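PDB 3UCJ: carbonic anhydrase from Coccomyxa sp. PA, which catalyses the reversible hydration of carbon dioxide to hydrogencarbonate and a proton at a zinc ion and is inhibited by acetazolamide. Local coordinates for the interface of chains A and B and the interface of chains A and C. Numbering follows the deposited sequence. Chains: chain A/B/C, Carbonic anhydrase.

Contact 1: the interface of chains A and B. Residues chain A 113, 134-135, 138, 141-142; chain B 218, 222, 225-226.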
# COMPACT_ATOMS: atom_id res chain seq x y z
N LEU A 113 -20.55 -1.43 -8.13
CA LEU A 113 -21.90 -0.84 -8.17
C LEU A 113 -22.69 -1.33 -7.03
O LEU A 113 -23.37 -0.57 -6.34
CB LEU A 113 -22.69 -1.28 -9.39
CG LEU A 113 -22.48 -0.43 -10.63
CD1 LEU A 113 -23.27 -1.00 -11.77
CD2 LEU A 113 -23.00 0.95 -10.30
N ARG A 134 -17.92 5.72 -9.35
CA ARG A 134 -19.36 5.56 -9.29
C ARG A 134 -20.04 6.74 -8.61
O ARG A 134 -20.97 7.27 -9.11
CB ARG A 134 -19.65 4.27 -8.54
CG ARG A 134 -21.10 3.96 -8.28
CD ARG A 134 -21.24 2.98 -7.17
NE ARG A 134 -21.08 3.58 -5.88
CZ ARG A 134 -21.20 2.94 -4.74
NH1 ARG A 134 -21.49 1.67 -4.74
NH2 ARG A 134 -21.04 3.57 -3.62
N ASP A 135 -19.54 7.11 -7.46
CA ASP A 135 -20.12 8.13 -6.64
C ASP A 135 -20.14 9.48 -7.30
O ASP A 135 -20.93 10.30 -6.97
CB ASP A 135 -19.41 8.23 -5.31
CG ASP A 135 -19.75 7.11 -4.37
OD1 ASP A 135 -19.11 7.01 -3.36
OD2 ASP A 135 -20.63 6.31 -4.64
N ALA A 138 -23.66 9.56 -10.15
CA ALA A 138 -25.03 9.20 -9.91
C ALA A 138 -25.93 9.53 -11.07
O ALA A 138 -26.74 8.74 -11.46
CB ALA A 138 -25.53 9.84 -8.67
N LEU A 141 -25.75 6.99 -13.89
CA LEU A 141 -25.98 5.59 -13.53
C LEU A 141 -27.42 5.27 -13.03
O LEU A 141 -27.97 4.13 -13.20
CB LEU A 141 -24.93 5.17 -12.44
CG LEU A 141 -23.49 5.09 -13.06
CD1 LEU A 141 -22.56 4.84 -11.91
CD2 LEU A 141 -23.40 3.89 -13.90
N HIS A 142 -27.97 6.23 -12.31
CA HIS A 142 -29.28 5.98 -11.66
C HIS A 142 -30.37 5.79 -12.67
O HIS A 142 -30.32 6.36 -13.77
CB HIS A 142 -29.62 7.07 -10.65
CG HIS A 142 -28.92 6.89 -9.36
ND1 HIS A 142 -28.98 7.81 -8.35
CD2 HIS A 142 -28.11 5.89 -8.91
CE1 HIS A 142 -28.25 7.39 -7.32
NE2 HIS A 142 -27.71 6.23 -7.64
N GLN B 218 -26.34 6.98 0.03
CA GLN B 218 -26.19 6.69 -1.35
C GLN B 218 -24.91 5.84 -1.56
O GLN B 218 -24.90 4.91 -2.35
CB GLN B 218 -26.11 7.99 -2.10
CG GLN B 218 -26.10 7.95 -3.61
CD GLN B 218 -27.48 7.56 -4.15
OE1 GLN B 218 -27.76 6.36 -4.36
NE2 GLN B 218 -28.41 8.55 -4.24
N PHE B 222 -26.06 2.44 -3.03
CA PHE B 222 -26.15 2.99 -4.30
C PHE B 222 -27.04 2.17 -5.25
O PHE B 222 -27.71 2.81 -6.03
CB PHE B 222 -24.75 3.02 -4.98
CG PHE B 222 -24.66 3.88 -6.17
CD1 PHE B 222 -24.27 5.23 -6.06
CD2 PHE B 222 -24.93 3.36 -7.44
CE1 PHE B 222 -24.14 6.06 -7.17
CE2 PHE B 222 -24.79 4.14 -8.57
CZ PHE B 222 -24.41 5.54 -8.46
N SER B 225 -30.77 2.45 -6.40
CA SER B 225 -31.28 3.44 -7.36
C SER B 225 -31.12 3.12 -8.81
O SER B 225 -31.56 3.92 -9.66
CB SER B 225 -30.77 4.83 -7.09
OG SER B 225 -30.97 5.11 -5.74
N LEU B 226 -30.56 1.97 -9.13
CA LEU B 226 -30.71 1.45 -10.51
C LEU B 226 -32.20 1.05 -10.78
O LEU B 226 -32.97 0.87 -9.80
CB LEU B 226 -29.77 0.23 -10.73
CG LEU B 226 -28.30 0.49 -10.26
CD1 LEU B 226 -27.38 -0.72 -10.47
CD2 LEU B 226 -27.76 1.72 -10.98

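Contact 2: the interface of chains A and C. Residues chain A 42, 58, 60, 99; chain C 12, 15-16.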
# COMPACT_ATOMS: atom_id res chain seq x y z
N TYR A 42 4.64 -0.51 -26.02
CA TYR A 42 3.32 -0.35 -25.35
C TYR A 42 3.46 -0.80 -23.85
O TYR A 42 4.18 -1.76 -23.58
CB TYR A 42 2.32 -1.29 -25.97
CG TYR A 42 1.88 -0.87 -27.36
CD1 TYR A 42 0.84 0.06 -27.54
CD2 TYR A 42 2.55 -1.38 -28.49
CE1 TYR A 42 0.44 0.49 -28.80
CE2 TYR A 42 2.16 -0.99 -29.79
CZ TYR A 42 1.12 -0.04 -29.92
OH TYR A 42 0.76 0.35 -31.15
N PHE A 58 -4.34 -8.68 -29.15
CA PHE A 58 -3.76 -7.80 -30.12
C PHE A 58 -2.84 -8.54 -31.09
O PHE A 58 -2.14 -7.86 -31.87
CB PHE A 58 -2.96 -6.66 -29.47
CG PHE A 58 -3.82 -5.63 -28.78
CD1 PHE A 58 -3.66 -5.37 -27.39
CD2 PHE A 58 -4.79 -4.93 -29.49
CE1 PHE A 58 -4.47 -4.42 -26.77
CE2 PHE A 58 -5.63 -3.98 -28.84
CZ PHE A 58 -5.48 -3.76 -27.49
N MET A 60 0.08 -9.96 -30.56
CA MET A 60 1.45 -9.47 -30.32
C MET A 60 2.38 -10.58 -29.96
O MET A 60 1.96 -11.60 -29.33
CB MET A 60 1.47 -8.46 -29.21
CG MET A 60 0.90 -7.17 -29.72
SD MET A 60 0.72 -6.05 -28.34
CE MET A 60 0.63 -4.47 -29.17
N LEU A 99 -1.97 1.76 -23.00
CA LEU A 99 -3.31 1.34 -23.30
C LEU A 99 -3.98 1.08 -21.93
O LEU A 99 -3.46 0.26 -21.17
CB LEU A 99 -3.22 0.04 -24.04
CG LEU A 99 -2.41 -0.03 -25.37
CD1 LEU A 99 -2.31 -1.46 -25.88
CD2 LEU A 99 -3.10 0.96 -26.34
N LEU C 12 -3.49 -1.34 -34.56
CA LEU C 12 -3.75 -2.26 -33.45
C LEU C 12 -5.16 -2.79 -33.50
O LEU C 12 -5.40 -4.00 -33.36
CB LEU C 12 -3.54 -1.52 -32.11
CG LEU C 12 -2.27 -1.75 -31.31
CD1 LEU C 12 -2.47 -1.04 -29.95
CD2 LEU C 12 -2.02 -3.22 -31.11
N ALA C 15 -5.46 -5.37 -36.16
CA ALA C 15 -4.90 -6.65 -35.77
C ALA C 15 -5.86 -7.40 -34.84
O ALA C 15 -5.99 -8.63 -34.93
CB ALA C 15 -3.57 -6.43 -35.11
N ASN C 16 -6.55 -6.66 -33.95
CA ASN C 16 -7.47 -7.27 -33.02
C ASN C 16 -8.69 -7.91 -33.74
O ASN C 16 -9.10 -9.03 -33.44
CB ASN C 16 -7.94 -6.31 -31.91
CG ASN C 16 -9.21 -6.82 -31.21
OD1 ASN C 16 -10.31 -6.29 -31.45
ND2 ASN C 16 -9.11 -7.91 -30.43

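Contact 3: the interface of chains A and C. Residues chain A 68-70, 79, 81-82, 126; chain C 68, 79, 81-82.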
# COMPACT_ATOMS: atom_id res chain seq x y z
N GLN A 68 0.58 -4.67 -16.86
CA GLN A 68 0.04 -4.67 -15.52
C GLN A 68 -1.41 -5.15 -15.58
O GLN A 68 -2.17 -4.65 -16.34
CB GLN A 68 0.10 -3.28 -14.91
CG GLN A 68 -0.95 -2.96 -13.89
CD GLN A 68 -0.66 -3.45 -12.49
OE1 GLN A 68 -1.46 -3.29 -11.62
NE2 GLN A 68 0.48 -4.01 -12.29
N ARG A 69 -1.78 -6.12 -14.75
CA ARG A 69 -3.19 -6.54 -14.77
C ARG A 69 -3.58 -6.71 -13.31
O ARG A 69 -2.83 -7.28 -12.54
CB ARG A 69 -3.33 -7.91 -15.49
CG ARG A 69 -3.38 -7.68 -17.04
CD ARG A 69 -3.39 -9.07 -17.69
NE ARG A 69 -4.65 -9.83 -17.45
CZ ARG A 69 -4.94 -10.98 -18.03
NH1 ARG A 69 -4.07 -11.59 -18.87
NH2 ARG A 69 -6.06 -11.56 -17.73
N ASN A 70 -4.68 -6.05 -12.95
CA ASN A 70 -5.18 -6.17 -11.55
C ASN A 70 -6.70 -6.19 -11.60
O ASN A 70 -7.30 -5.98 -12.66
CB ASN A 70 -4.64 -4.95 -10.72
CG ASN A 70 -5.19 -3.60 -11.21
OD1 ASN A 70 -6.40 -3.33 -11.25
ND2 ASN A 70 -4.27 -2.68 -11.54
N ASP A 79 -0.55 3.14 -5.35
CA ASP A 79 -0.34 1.73 -5.52
C ASP A 79 1.01 1.53 -6.18
O ASP A 79 1.08 1.74 -7.42
CB ASP A 79 -1.39 1.15 -6.52
CG ASP A 79 -1.05 -0.29 -6.94
OD1 ASP A 79 -0.36 -1.00 -6.17
OD2 ASP A 79 -1.63 -0.76 -7.96
N ASN A 81 2.54 -1.18 -6.87
CA ASN A 81 2.56 -2.22 -7.85
C ASN A 81 2.29 -1.63 -9.27
O ASN A 81 3.11 -1.74 -10.22
CB ASN A 81 1.41 -3.26 -7.46
CG ASN A 81 1.35 -4.47 -8.34
OD1 ASN A 81 1.42 -4.39 -9.58
ND2 ASN A 81 0.99 -5.65 -7.70
N CYS A 82 1.10 -1.05 -9.47
CA CYS A 82 0.87 -0.41 -10.78
C CYS A 82 1.87 0.76 -11.06
O CYS A 82 2.40 0.89 -12.24
CB CYS A 82 -0.54 0.23 -10.78
SG CYS A 82 -1.02 0.87 -12.44
N TRP A 126 -9.93 -3.17 -2.10
CA TRP A 126 -9.36 -2.86 -3.44
C TRP A 126 -10.25 -2.08 -4.35
O TRP A 126 -9.82 -1.15 -5.06
CB TRP A 126 -8.81 -4.18 -4.08
CG TRP A 126 -8.18 -3.95 -5.42
CD1 TRP A 126 -8.75 -4.21 -6.64
CD2 TRP A 126 -6.92 -3.26 -5.70
NE1 TRP A 126 -7.90 -3.79 -7.64
CE2 TRP A 126 -6.79 -3.19 -7.10
CE3 TRP A 126 -5.89 -2.70 -4.88
CZ2 TRP A 126 -5.66 -2.60 -7.75
CZ3 TRP A 126 -4.76 -2.05 -5.56
CH2 TRP A 126 -4.68 -2.03 -6.99
N GLN C 68 -2.21 -11.95 -12.56
CA GLN C 68 -1.62 -10.78 -11.89
C GLN C 68 -0.21 -10.70 -12.47
O GLN C 68 0.52 -11.70 -12.50
CB GLN C 68 -1.50 -11.13 -10.42
CG GLN C 68 -0.43 -10.37 -9.56
CD GLN C 68 -0.61 -8.82 -9.34
OE1 GLN C 68 0.34 -8.15 -8.92
NE2 GLN C 68 -1.80 -8.27 -9.62
N ASP C 79 0.43 -6.11 -0.09
CA ASP C 79 -0.00 -5.53 -1.41
C ASP C 79 -1.43 -5.96 -1.72
O ASP C 79 -1.68 -7.08 -2.15
CB ASP C 79 0.94 -6.12 -2.48
CG ASP C 79 0.52 -5.69 -3.94
OD1 ASP C 79 -0.23 -4.70 -4.00
OD2 ASP C 79 0.86 -6.39 -4.92
N ASN C 81 -3.07 -5.10 -4.21
CA ASN C 81 -3.21 -5.43 -5.60
C ASN C 81 -3.02 -6.92 -5.85
O ASN C 81 -3.96 -7.57 -6.42
CB ASN C 81 -2.19 -4.52 -6.41
CG ASN C 81 -2.25 -4.77 -7.91
OD1 ASN C 81 -2.61 -5.89 -8.41
ND2 ASN C 81 -1.91 -3.68 -8.67
N CYS C 82 -1.88 -7.52 -5.46
CA CYS C 82 -1.75 -8.93 -5.77
C CYS C 82 -2.73 -9.71 -4.78
O CYS C 82 -3.33 -10.71 -5.19
CB CYS C 82 -0.34 -9.37 -5.47
SG CYS C 82 0.03 -11.12 -5.72
O HOH W 1 -0.28 -2.07 -3.72

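Contact 1: the interface of chains A and B
The 3-10 helix 222-225 of chain B, with B:Gln218 of the preceding helix 216-221 and B:Leu226 just after, meets helices 107-114, 128-135 and 138-141 of chain A and the residue that follows the last of them, A:His142. B:Phe222 enters between A:Arg134 and A:His142 and has a partner on each ring face. Over one face lies the aliphatic part of A:Arg134, its CG 3.6 Å from the ring centroid in a CH-pi contact. The arginine chain bends at chi3 (78°), which lays the guanidinium over the phenylalanine CB, its plane 5° from that of the ring. Over the centre of the opposite face stands A:His142 NE2, 3.5 Å from B:Phe222 CZ. A:Leu113 CD2 meets the ring along CD2 and CE2, and A:Leu141 CB and CD1 close on CE2 and CZ. A:Asp135, on the same chain, fixes the rotation of the guanidinium: its carboxylate OD2 takes hydrogen bonds from A:Arg134 NE and NH2, the latter also a salt bridge at 3.0 Å. This pairing would probably offset the arginine's charge beside an apolar ring. The imidazole is itself covered by B:Ser225, whose CB sits over the ring centre, while A:Ala138 CB lies towards the rim of the other face. No polar bond crosses this patch, which is held by CH-pi and van der Waals contacts. At the imidazole edge the B:Gln218 amide arrives tip to tip, its OE1 3.2 Å from A:His142 CE1.

Contact 2: the interface of chains A and C
The N-terminal helix 10-26 of chain C lies against chain A and inserts C:Leu12, from its first turn, into an apolar pocket made by strands 42-47 and 97-103 and the segment around A:Phe58 and A:Met60. The two methyls of the leucine divide the pocket between them. CD1 goes to the strand side, reaching CE1 of the A:Tyr42 ring at 3.5 Å, and it also meets A:Leu99 CD1 at 4.1 Å. CD2 turns to the other wall, where the terminal methyl CE of A:Met60 stands 3.5 Å away and the ring carbon CD2 of A:Phe58 3.6 Å away. The methionine runs extended beyond CG (chi2 173°, chi3 160°), which carries CE across the leucine at about a right angle. A:Tyr42 approaches tip to tip, and its phenol OH lies 3.7 Å from C:Leu12 CG, a van der Waals contact. The phenylalanine crosses the leucine obliquely and offers CB, CG and CD2 to the one methyl. One turn further along the helix, C:Ala15 CB passes A:Phe58 O at 3.8 Å, a minor contact. No hydrogen bond joins the chains here, and C:Leu12 buries 105 Å² of its surface against chain A. The pocket thus sits where two strands of chain A and the segment after its helix 54-57 come together, under the amino-terminal end of the partner's first long helix.

Contact 3: the interface of chains A and C
With CG anti to the backbone N in both A:Asn81 (chi1 -176°) and C:Asn81 (chi1 -179°), the two side chains cross at the two-fold and their amides stack, planes 9° apart. Each amide then reaches into the opposite chain. C:Asn81 ND2 gives one hydrogen bond to A:Gln68 OE1 at 3.0 Å, on a lone pair in the carbonyl plane, and another to the syn lone pair of A:Asp79 OD2. The twin, A:Asn81 ND2, binds C:Gln68 OE1 at 2.9 Å and C:Asp79 OD2. Each amide oxygen is held at home, A:Asn81 OD1 by A:Gln68 NE2 and C:Asn81 OD1 by C:Gln68 NE2, which fixes which way round each asparagine amide sits. A:Asn70 ND2 donates to A:Gln68 OE1 in turn, giving that oxygen two donors. An alanine in place of A:Asn81 would probably leave C:Gln68 OE1 and C:Asp79 OD2 without their donor across the interface, A:Gln68 NE2 without its acceptor and the C:Asn81 amide without its stacking partner. C:Asn81 CA lies over the face of the A:Trp126 six-membered ring, 3.9 Å from its centroid, the two side chains running alongside each other. Between the carboxylates, whose like charges are probably eased by the surrounding donors, a water lies 2.7 Å from A:Asp79 OD1 and 2.6 Å from C:Asp79 OD1.

Contacts 2 and 3 both belong to the interface of chains A and C, their C-alpha centres about 22 Å apart: contact 3 lies at its two-fold axis and is polar, contact 2 is an apolar patch under the partner's N-terminal helix. Contact 1, its C-alpha centre about 26 Å from that of contact 3 and 33 Å from that of contact 2, joins chain A to chain B through the C-terminal segment of chain B. The three share no residues, but A:Trp126 of contact 3 lies in helix 122-126, just ahead of helix 128-135 in contact 1. Chain A thus uses separate surfaces for two different partners, consistent with the four-subunit deposited assembly.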